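Local structure of uncharacterized protein (Bacteroides dorei DSM 17855, 5TGF) at residues E84-Q89 and G156-V161. The protein is of uncharacterised function but belongs to the beta-lactamase family, binds calcium and is probably a serine hydrolase. Sequence-based numbering, arbitrary orientation.
Sequences EKWLPQ and GRMAEV
Trp86 and Leu87 diverge as they pack against one flank of the helix that carries Arg157, Met158 and Val161, in an apolar contact where Val161 touches both. Leu87, with CG anti to its carbonyl carbon (chi1 -48°), splays its two methyls over the helix: CD2 reaches CG2 of Val161 at 3.7 Å and CG of Arg157 at 3.9 Å, while CD1 rests 4.0 Å from CG of Met158, whose chain crosses the leucine at about a right angle. The selenomethionine at Met158 then bends at its last torsion (chi3 74°), bringing CE obliquely to CD1 of the Trp86 indole, 3.9 Å away. Val161 meets the same indole at its edge, CG1 lying 4.0 Å from CE3. Its other methyl, CG2, also sits over one face of the Arg157 guanidinium, held by an in-plane salt bridge from NH1 to Glu160 OE1 (2.9 Å). Trp86 NE1 turns to Asp81 for its hydrogen bond, and the ring touches Leu77, part of a calcium site with no ion bound here. Within a helical part of the beta-lactamase-family fold, with no strand between the two segments, the contact joins short helix 83-86 and Leu87 to helix 150-163; helix 100-103 adjoins Met158, and helix 125-133 packs against Arg157.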
ATOM      1  N   GLU A  84       6.032  21.295  -8.671  1.00 20.96           N
ATOM      2  CA  GLU A  84       6.785  22.536  -8.641  1.00 25.94           C
ATOM      3  C   GLU A  84       6.154  23.617  -7.775  1.00 24.88           C
ATOM      4  O   GLU A  84       6.833  24.556  -7.376  1.00 24.07           O
ATOM      5  CB  GLU A  84       6.989  23.055 -10.078  1.00 30.04           C
ATOM      6  CG  GLU A  84       5.679  23.422 -10.781  1.00 32.68           C
ATOM      7  CD  GLU A  84       5.741  23.208 -12.286  1.00 38.47           C
ATOM      8  OE1 GLU A  84       4.667  23.142 -12.933  1.00 40.57           O
ATOM      9  OE2 GLU A  84       6.864  23.072 -12.831  1.00 37.37           O
ATOM     10  N   LYS A  85       4.871  23.490  -7.457  1.00 24.53           N
ATOM     11  CA  LYS A  85       4.269  24.397  -6.470  1.00 24.93           C
ATOM     12  C   LYS A  85       4.965  24.289  -5.114  1.00 26.23           C
ATOM     13  O   LYS A  85       5.107  25.284  -4.396  1.00 28.57           O
ATOM     14  CB  LYS A  85       2.784  24.121  -6.323  1.00 24.27           C
ATOM     15  CG  LYS A  85       2.126  24.836  -5.151  1.00 27.95           C
ATOM     16  CD  LYS A  85       0.632  24.576  -5.082  1.00 28.28           C
ATOM     17  CE  LYS A  85       0.056  25.168  -3.803  1.00 31.11           C
ATOM     18  NZ  LYS A  85      -1.327  24.715  -3.518  1.00 37.43           N
ATOM     19  N   TRP A  86       5.387  23.079  -4.763  1.00 24.25           N
ATOM     20  CA  TRP A  86       5.947  22.817  -3.464  1.00 22.14           C
ATOM     21  C   TRP A  86       7.449  22.636  -3.499  1.00 21.05           C
ATOM     22  O   TRP A  86       8.091  22.971  -2.530  1.00 23.56           O
ATOM     23  CB  TRP A  86       5.259  21.606  -2.804  1.00 23.64           C
ATOM     24  CG  TRP A  86       3.823  21.889  -2.415  1.00 21.67           C
ATOM     25  CD1 TRP A  86       2.716  21.688  -3.179  1.00 22.56           C
ATOM     26  CD2 TRP A  86       3.375  22.568  -1.230  1.00 22.75           C
ATOM     27  NE1 TRP A  86       1.604  22.145  -2.515  1.00 21.60           N
ATOM     28  CE2 TRP A  86       1.981  22.696  -1.325  1.00 21.69           C
ATOM     29  CE3 TRP A  86       4.026  23.105  -0.121  1.00 25.87           C
ATOM     30  CZ2 TRP A  86       1.214  23.299  -0.335  1.00 22.72           C
ATOM     31  CZ3 TRP A  86       3.263  23.698   0.881  1.00 26.87           C
ATOM     32  CH2 TRP A  86       1.876  23.777   0.767  1.00 23.70           C
ATOM     33  N   LEU A  87       7.993  22.083  -4.588  1.00 21.03           N
ATOM     34  CA  LEU A  87       9.426  21.803  -4.713  1.00 21.08           C
ATOM     35  C   LEU A  87      10.012  22.614  -5.886  1.00 24.01           C
ATOM     36  O   LEU A  87      10.101  22.113  -7.013  1.00 22.66           O
ATOM     37  CB  LEU A  87       9.710  20.312  -4.942  1.00 20.68           C
ATOM     38  CG  LEU A  87       8.985  19.340  -4.013  1.00 19.47           C
ATOM     39  CD1 LEU A  87       9.352  17.886  -4.326  1.00 21.07           C
ATOM     40  CD2 LEU A  87       9.354  19.676  -2.581  1.00 21.30           C
ATOM     41  N   PRO A  88      10.401  23.874  -5.618  1.00 27.04           N
ATOM     42  CA  PRO A  88      10.733  24.760  -6.735  1.00 27.82           C
ATOM     43  C   PRO A  88      11.971  24.346  -7.539  1.00 24.67           C
ATOM     44  O   PRO A  88      12.119  24.787  -8.686  1.00 24.35           O
ATOM     45  CB  PRO A  88      10.908  26.139  -6.072  1.00 29.63           C
ATOM     46  CG  PRO A  88      11.136  25.856  -4.627  1.00 33.40           C
ATOM     47  CD  PRO A  88      10.379  24.588  -4.331  1.00 30.73           C
ATOM     48  N   GLN A  89      12.804  23.451  -7.018  1.00 22.59           N
ATOM     49  CA  GLN A  89      13.876  22.918  -7.817  1.00 25.52           C
ATOM     50  C   GLN A  89      13.379  22.144  -9.040  1.00 23.86           C
ATOM     51  O   GLN A  89      14.169  21.886  -9.949  1.00 21.69           O
ATOM     52  CB  GLN A  89      14.870  22.080  -6.961  1.00 34.56           C
ATOM     53  CG  GLN A  89      14.415  20.674  -6.579  1.00 42.53           C
ATOM     54  CD  GLN A  89      15.466  19.844  -5.821  1.00 54.80           C
ATOM     55  OE1 GLN A  89      15.121  18.971  -5.007  1.00 54.52           O
ATOM     56  NE2 GLN A  89      16.746  20.093  -6.103  1.00 55.82           N
ATOM     57  N   GLY A 156       6.034  12.017  -1.028  1.00 14.53           N
ATOM     58  CA  GLY A 156       6.410  12.143   0.354  1.00 14.32           C
ATOM     59  C   GLY A 156       7.134  13.456   0.675  1.00 16.66           C
ATOM     60  O   GLY A 156       6.904  14.047   1.727  1.00 14.71           O
ATOM     61  N   ARG A 157       8.044  13.879  -0.208  1.00 14.77           N
ATOM     62  CA  ARG A 157       8.788  15.120  -0.009  1.00 15.08           C
ATOM     63  C   ARG A 157       7.852  16.340  -0.068  1.00 16.35           C
ATOM     64  O   ARG A 157       8.067  17.316   0.664  1.00 18.02           O
ATOM     65  CB  ARG A 157       9.885  15.258  -1.043  1.00 16.16           C
ATOM     66  CG  ARG A 157      10.770  16.499  -0.905  1.00 17.31           C
ATOM     67  CD  ARG A 157      11.528  16.539   0.379  1.00 18.85           C
ATOM     68  NE  ARG A 157      12.206  17.843   0.526  1.00 20.67           N
ATOM     69  CZ  ARG A 157      12.337  18.513   1.662  1.00 21.39           C
ATOM     70  NH1 ARG A 157      11.906  18.020   2.813  1.00 21.86           N
ATOM     71  NH2 ARG A 157      12.934  19.699   1.649  1.00 23.17           N
HETATM   72  N   MSE A 158       6.804  16.284  -0.881  1.00 15.52           N
HETATM   73  CA  MSE A 158       5.883  17.407  -0.962  1.00 18.24           C
HETATM   74  C   MSE A 158       5.156  17.551   0.380  1.00 18.95           C
HETATM   75  O   MSE A 158       4.981  18.680   0.870  1.00 16.80           O
HETATM   76  CB  MSE A 158       4.878  17.294  -2.093  1.00 18.14           C
HETATM   77  CG  MSE A 158       5.484  17.349  -3.497  1.00 20.47           C
HETATM   78 SE   MSE A 158       4.221  16.712  -4.850  0.74 20.42          SE
HETATM   79  CE  MSE A 158       2.932  18.200  -4.981  1.00 18.99           C
ATOM     80  N   ALA A 159       4.828  16.418   1.024  1.00 17.23           N
ATOM     81  CA  ALA A 159       4.178  16.456   2.332  1.00 19.00           C
ATOM     82  C   ALA A 159       5.129  16.993   3.409  1.00 18.57           C
ATOM     83  O   ALA A 159       4.705  17.782   4.281  1.00 18.50           O
ATOM     84  CB  ALA A 159       3.614  15.092   2.707  1.00 17.89           C
ATOM     85  N   GLU A 160       6.406  16.626   3.315  1.00 16.74           N
ATOM     86  CA  GLU A 160       7.427  17.099   4.236  1.00 17.13           C
ATOM     87  C   GLU A 160       7.522  18.638   4.204  1.00 19.51           C
ATOM     88  O   GLU A 160       7.616  19.279   5.250  1.00 19.58           O
ATOM     89  CB  GLU A 160       8.810  16.529   3.928  1.00 17.83           C
ATOM     90  CG  GLU A 160       9.002  15.074   4.268  1.00 18.01           C
ATOM     91  CD  GLU A 160      10.447  14.596   4.122  1.00 19.79           C
ATOM     92  OE1 GLU A 160      11.283  15.282   3.483  1.00 19.52           O
ATOM     93  OE2 GLU A 160      10.777  13.516   4.670  1.00 18.07           O
ATOM     94  N   VAL A 161       7.559  19.195   3.006  1.00 18.92           N
ATOM     95  CA  VAL A 161       7.629  20.636   2.831  1.00 22.10           C
ATOM     96  C   VAL A 161       6.369  21.334   3.355  1.00 24.74           C
ATOM     97  O   VAL A 161       6.457  22.352   4.021  1.00 22.78           O
ATOM     98  CB  VAL A 161       7.953  20.985   1.365  1.00 21.82           C
ATOM     99  CG1 VAL A 161       7.818  22.485   1.086  1.00 25.46           C
ATOM    100  CG2 VAL A 161       9.355  20.516   1.060  1.00 21.44           C
TER